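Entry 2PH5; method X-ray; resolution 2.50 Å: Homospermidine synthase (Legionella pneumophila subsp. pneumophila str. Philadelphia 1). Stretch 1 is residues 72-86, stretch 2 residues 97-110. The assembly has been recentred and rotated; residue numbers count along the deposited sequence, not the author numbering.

Stretch 1 (72-86) NYLEVIGSTLEENDF
Stretch 2, residues 97-110: LALIILCNQKGALY

Leu 102 is the apolar centre of the contact. It lies on a helix that begins earlier in the chain and runs through 97-106 here. Its CA-to-CB bond points toward stretch 1, and chi1 t with chi2 p spreads its two methyls among three side chains. CD2 lies 3.7 Å from CG2 of Ile 77 and 4.0 Å from CD1 of Tyr 73. CD1 lies 3.6 Å from CD2 of Leu 74.

Stretch 1 enters this contact as a helix from Tyr 73, with Asn 72 at the N-cap position. Val 76 N bonds to Asn 72 O at 2.8 Å, and Ile 77 N to Tyr 73 O at 3.0 Å. Tyr 73 has chi1 85° and chi2 91°. Its ring meets Leu 102 CD2 at the edge, while Tyr 73 OH is 3.7 Å from Ala 98 CB. The small Ala 98 side chain lies one helical turn before Leu 102. Ile 77 is buried, with both chi angles m. The CA-to-CB bond of Ile 77 points toward stretch 2. Leu 74 (m, t) leaves its backbone sideways, but its end comes nearer.

A 3-10 segment covers 78-80. Gly 78 approaches Leu 102 with a CA-CA distance of 7.0 Å. An ideal CB on Gly 78 would lie 2.0 Å from Leu 74 O, a clash, so glycine suits this backbone.

Leu 81, extended at phi/psi -113/126, continues the apolar contact past Leu 102. It is buried, with rotamer m, t, and its CA-to-CB bond points toward stretch 2. Its CD1 is 3.8 Å from SG of Cys 103 (chi1 m), and its CD2 is 4.1 Å from Ala 108 CB.

Further on, the chains run parallel, with Phe 86 bridged to Leu 109 at CA-CA 4.4 Å. Their side chains share one sheet face. Phe 86 (chi1 t, chi2 146°) presents a ring face to CB of Leu 109 (chi1 -96°, chi2 19°), 3.6 Å from the ring centroid.

Lys 106 (chi1 -102°, then p, t, p) lays its aliphatic chain across stretch 1: its CG is 3.2 Å from Leu 81 O and its CE 3.5 Å from Gly 78 O.

The helix of stretch 2 ends in a Schellman motif. Gly 107 has phi/psi 69/23, a positive phi that favours glycine. Gly 107 N bonds to Asn 104 O and Ala 108 N to Cys 103 O, both at 2.8 Å. An ideal CB on Gly 107 would also clash with Glu 83 OE1, at 2.7 Å.

Close to this end, with Glu 83 CA 4.5 Å from Gly 107 CA, Glu 82 to Asp 85 form a type II turn, closed by Asp 85 N to Glu 82 O at 3.0 Å. Asn 84 takes the positive phi, 83/1. The buried Asp 85 (chi1 m) braces the turn by accepting from Glu 82 N at its OD2, 2.6 Å.

Two backbone hydrogen bonds join the stretches. Asn 84 N donates to Gly 107 O at 2.9 Å and 168°. Leu 109 N donates to Asp 85 O at 2.6 Å and 152°. In all, 818 Å² is buried.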

# COMPACT_ATOMS: atom_id res chain seq x y z
N ASN A 72 -26.53 -27.91 -19.91
CA ASN A 72 -27.74 -27.20 -20.33
C ASN A 72 -27.55 -25.99 -21.23
O ASN A 72 -28.53 -25.44 -21.74
CB ASN A 72 -28.55 -26.73 -19.11
CG ASN A 72 -27.85 -25.62 -18.33
OD1 ASN A 72 -27.03 -24.87 -18.87
ND2 ASN A 72 -28.20 -25.49 -17.05
N TYR A 73 -26.31 -25.56 -21.43
CA TYR A 73 -26.09 -24.37 -22.24
C TYR A 73 -26.65 -24.47 -23.65
O TYR A 73 -27.14 -23.48 -24.19
CB TYR A 73 -24.60 -24.01 -22.27
CG TYR A 73 -23.78 -24.73 -23.33
CD1 TYR A 73 -23.61 -24.18 -24.60
CD2 TYR A 73 -23.15 -25.93 -23.04
CE1 TYR A 73 -22.82 -24.81 -25.56
CE2 TYR A 73 -22.36 -26.57 -23.98
CZ TYR A 73 -22.19 -26.01 -25.23
OH TYR A 73 -21.37 -26.64 -26.14
N LEU A 74 -26.58 -25.66 -24.26
CA LEU A 74 -27.10 -25.82 -25.61
C LEU A 74 -28.59 -25.53 -25.71
O LEU A 74 -29.05 -24.95 -26.68
CB LEU A 74 -26.82 -27.23 -26.14
CG LEU A 74 -25.45 -27.43 -26.82
CD1 LEU A 74 -25.36 -28.84 -27.42
CD2 LEU A 74 -25.28 -26.40 -27.91
N GLU A 75 -29.34 -25.93 -24.69
CA GLU A 75 -30.78 -25.70 -24.71
C GLU A 75 -31.17 -24.34 -24.16
O GLU A 75 -31.94 -23.61 -24.78
CB GLU A 75 -31.51 -26.81 -23.95
CG GLU A 75 -33.03 -26.71 -24.04
CD GLU A 75 -33.73 -27.98 -23.60
OE1 GLU A 75 -34.98 -28.02 -23.63
OE2 GLU A 75 -33.03 -28.96 -23.23
N VAL A 76 -30.64 -23.99 -22.99
CA VAL A 76 -30.96 -22.71 -22.37
C VAL A 76 -30.57 -21.53 -23.24
O VAL A 76 -31.40 -20.66 -23.54
CB VAL A 76 -30.27 -22.56 -21.00
CG1 VAL A 76 -30.61 -21.23 -20.39
CG2 VAL A 76 -30.69 -23.69 -20.07
N ILE A 77 -29.31 -21.49 -23.66
CA ILE A 77 -28.79 -20.41 -24.49
C ILE A 77 -29.23 -20.57 -25.94
O ILE A 77 -29.59 -19.60 -26.61
CB ILE A 77 -27.24 -20.37 -24.45
CG1 ILE A 77 -26.75 -20.21 -23.00
CG2 ILE A 77 -26.72 -19.24 -25.32
CD1 ILE A 77 -27.22 -18.94 -22.32
N GLY A 78 -29.20 -21.81 -26.42
CA GLY A 78 -29.59 -22.08 -27.79
C GLY A 78 -31.01 -21.67 -28.15
O GLY A 78 -31.25 -21.14 -29.22
N SER A 79 -31.95 -21.91 -27.25
CA SER A 79 -33.34 -21.57 -27.51
C SER A 79 -33.62 -20.08 -27.39
O SER A 79 -34.74 -19.63 -27.59
CB SER A 79 -34.26 -22.32 -26.55
OG SER A 79 -34.13 -23.71 -26.74
N THR A 80 -32.58 -19.32 -27.07
CA THR A 80 -32.76 -17.90 -26.90
C THR A 80 -32.17 -17.10 -28.06
O THR A 80 -32.39 -15.89 -28.15
CB THR A 80 -32.14 -17.45 -25.57
OG1 THR A 80 -32.80 -16.26 -25.12
CG2 THR A 80 -30.66 -17.16 -25.74
N LEU A 81 -31.44 -17.78 -28.94
CA LEU A 81 -30.81 -17.12 -30.09
C LEU A 81 -31.36 -17.51 -31.47
O LEU A 81 -31.40 -18.68 -31.83
CB LEU A 81 -29.31 -17.40 -30.09
CG LEU A 81 -28.51 -16.74 -28.98
CD1 LEU A 81 -27.09 -17.26 -29.03
CD2 LEU A 81 -28.57 -15.22 -29.12
N GLU A 82 -31.76 -16.50 -32.24
CA GLU A 82 -32.28 -16.69 -33.59
C GLU A 82 -31.26 -16.09 -34.56
O GLU A 82 -30.36 -15.35 -34.14
CB GLU A 82 -33.63 -15.97 -33.75
CG GLU A 82 -34.73 -16.77 -34.46
CD GLU A 82 -35.50 -17.70 -33.52
OE1 GLU A 82 -36.49 -18.33 -33.97
OE2 GLU A 82 -35.12 -17.80 -32.33
N GLU A 83 -31.37 -16.40 -35.84
CA GLU A 83 -30.41 -15.87 -36.80
C GLU A 83 -30.34 -14.34 -36.73
O GLU A 83 -31.36 -13.66 -36.73
CB GLU A 83 -30.77 -16.34 -38.21
CG GLU A 83 -29.88 -15.76 -39.30
CD GLU A 83 -29.64 -16.73 -40.45
OE1 GLU A 83 -29.01 -17.79 -40.22
OE2 GLU A 83 -30.08 -16.42 -41.59
N ASN A 84 -29.11 -13.82 -36.66
CA ASN A 84 -28.87 -12.37 -36.59
C ASN A 84 -28.99 -11.74 -35.20
O ASN A 84 -28.83 -10.53 -35.05
CB ASN A 84 -29.78 -11.62 -37.56
CG ASN A 84 -29.52 -12.01 -38.98
OD1 ASN A 84 -28.38 -11.95 -39.46
ND2 ASN A 84 -30.58 -12.43 -39.69
N ASP A 85 -29.28 -12.56 -34.20
CA ASP A 85 -29.36 -12.04 -32.85
C ASP A 85 -27.94 -11.79 -32.37
O ASP A 85 -26.98 -12.17 -33.04
CB ASP A 85 -30.08 -13.02 -31.92
CG ASP A 85 -31.59 -13.00 -32.12
OD1 ASP A 85 -32.10 -11.99 -32.64
OD2 ASP A 85 -32.26 -13.99 -31.73
N PHE A 86 -27.80 -11.17 -31.21
CA PHE A 86 -26.47 -10.87 -30.70
C PHE A 86 -26.31 -11.30 -29.24
O PHE A 86 -27.03 -10.83 -28.36
CB PHE A 86 -26.22 -9.36 -30.83
CG PHE A 86 -24.77 -8.96 -30.87
CD1 PHE A 86 -24.37 -7.88 -31.65
CD2 PHE A 86 -23.81 -9.64 -30.12
CE1 PHE A 86 -23.03 -7.47 -31.68
CE2 PHE A 86 -22.47 -9.25 -30.15
CZ PHE A 86 -22.08 -8.16 -30.93
N LEU A 97 -15.47 -20.55 -25.97
CA LEU A 97 -15.36 -21.42 -27.13
C LEU A 97 -16.69 -22.09 -27.41
O LEU A 97 -17.18 -22.11 -28.54
CB LEU A 97 -14.31 -22.49 -26.88
CG LEU A 97 -13.96 -23.46 -28.01
CD1 LEU A 97 -13.39 -22.71 -29.22
CD2 LEU A 97 -12.94 -24.46 -27.48
N ALA A 98 -17.29 -22.63 -26.35
CA ALA A 98 -18.57 -23.31 -26.47
C ALA A 98 -19.65 -22.34 -26.92
O ALA A 98 -20.45 -22.66 -27.80
CB ALA A 98 -18.94 -23.97 -25.15
N LEU A 99 -19.68 -21.15 -26.32
CA LEU A 99 -20.66 -20.13 -26.68
C LEU A 99 -20.48 -19.65 -28.12
O LEU A 99 -21.45 -19.45 -28.86
CB LEU A 99 -20.55 -18.94 -25.71
CG LEU A 99 -21.44 -18.77 -24.47
CD1 LEU A 99 -22.17 -20.03 -24.05
CD2 LEU A 99 -20.57 -18.23 -23.37
N ILE A 100 -19.22 -19.46 -28.52
CA ILE A 100 -18.88 -19.01 -29.86
C ILE A 100 -19.43 -19.97 -30.93
O ILE A 100 -20.17 -19.56 -31.83
CB ILE A 100 -17.35 -18.86 -30.00
CG1 ILE A 100 -16.92 -17.61 -29.21
CG2 ILE A 100 -16.93 -18.81 -31.47
CD1 ILE A 100 -15.40 -17.37 -29.14
N ILE A 101 -19.09 -21.25 -30.81
CA ILE A 101 -19.56 -22.27 -31.73
C ILE A 101 -21.09 -22.26 -31.79
O ILE A 101 -21.68 -22.21 -32.86
CB ILE A 101 -19.07 -23.67 -31.28
CG1 ILE A 101 -17.56 -23.76 -31.51
CG2 ILE A 101 -19.81 -24.77 -32.02
CD1 ILE A 101 -16.89 -24.84 -30.70
N LEU A 102 -21.73 -22.29 -30.62
CA LEU A 102 -23.18 -22.27 -30.54
C LEU A 102 -23.77 -21.10 -31.30
O LEU A 102 -24.74 -21.26 -32.04
CB LEU A 102 -23.63 -22.20 -29.08
CG LEU A 102 -25.15 -22.06 -28.86
CD1 LEU A 102 -25.89 -23.23 -29.51
CD2 LEU A 102 -25.44 -22.01 -27.36
N CYS A 103 -23.20 -19.91 -31.12
CA CYS A 103 -23.70 -18.74 -31.80
C CYS A 103 -23.65 -18.91 -33.31
O CYS A 103 -24.59 -18.55 -34.02
CB CYS A 103 -22.91 -17.49 -31.41
SG CYS A 103 -23.39 -16.80 -29.81
N ASN A 104 -22.53 -19.46 -33.79
CA ASN A 104 -22.37 -19.68 -35.22
C ASN A 104 -23.48 -20.58 -35.75
O ASN A 104 -24.10 -20.29 -36.77
CB ASN A 104 -21.01 -20.32 -35.51
CG ASN A 104 -20.79 -20.57 -36.99
OD1 ASN A 104 -20.74 -19.63 -37.79
ND2 ASN A 104 -20.68 -21.84 -37.36
N GLN A 105 -23.73 -21.68 -35.04
CA GLN A 105 -24.76 -22.63 -35.41
C GLN A 105 -26.10 -21.93 -35.51
O GLN A 105 -26.91 -22.22 -36.39
CB GLN A 105 -24.84 -23.75 -34.35
CG GLN A 105 -23.57 -24.59 -34.22
CD GLN A 105 -23.58 -25.52 -33.00
OE1 GLN A 105 -22.71 -26.39 -32.88
NE2 GLN A 105 -24.55 -25.34 -32.11
N LYS A 106 -26.33 -20.99 -34.60
CA LYS A 106 -27.59 -20.26 -34.57
C LYS A 106 -27.57 -19.05 -35.49
O LYS A 106 -28.59 -18.38 -35.66
CB LYS A 106 -27.88 -19.83 -33.13
CG LYS A 106 -28.92 -20.69 -32.42
CD LYS A 106 -28.65 -22.19 -32.49
CE LYS A 106 -29.80 -22.95 -31.86
NZ LYS A 106 -31.09 -22.51 -32.46
N GLY A 107 -26.42 -18.79 -36.09
CA GLY A 107 -26.29 -17.65 -36.98
C GLY A 107 -26.35 -16.33 -36.23
O GLY A 107 -26.67 -15.30 -36.82
N ALA A 108 -26.04 -16.35 -34.93
CA ALA A 108 -26.07 -15.14 -34.11
C ALA A 108 -24.69 -14.52 -33.86
O ALA A 108 -23.67 -15.21 -33.86
CB ALA A 108 -26.76 -15.43 -32.78
N LEU A 109 -24.66 -13.20 -33.67
CA LEU A 109 -23.43 -12.46 -33.41
C LEU A 109 -22.94 -12.75 -31.99
O LEU A 109 -23.69 -13.24 -31.15
CB LEU A 109 -23.67 -10.96 -33.56
CG LEU A 109 -23.33 -10.28 -34.89
CD1 LEU A 109 -23.24 -11.32 -36.03
CD2 LEU A 109 -24.39 -9.23 -35.18
N TYR A 110 -21.69 -12.42 -31.71
CA TYR A 110 -21.17 -12.67 -30.38
C TYR A 110 -20.02 -11.74 -30.09
O TYR A 110 -19.30 -11.35 -31.01
CB TYR A 110 -20.70 -14.13 -30.27
CG TYR A 110 -19.92 -14.45 -29.02
CD1 TYR A 110 -18.60 -14.01 -28.87
CD2 TYR A 110 -20.48 -15.21 -28.00
CE1 TYR A 110 -17.86 -14.32 -27.74
CE2 TYR A 110 -19.74 -15.54 -26.86
CZ TYR A 110 -18.42 -15.09 -26.74
OH TYR A 110 -17.67 -15.43 -25.64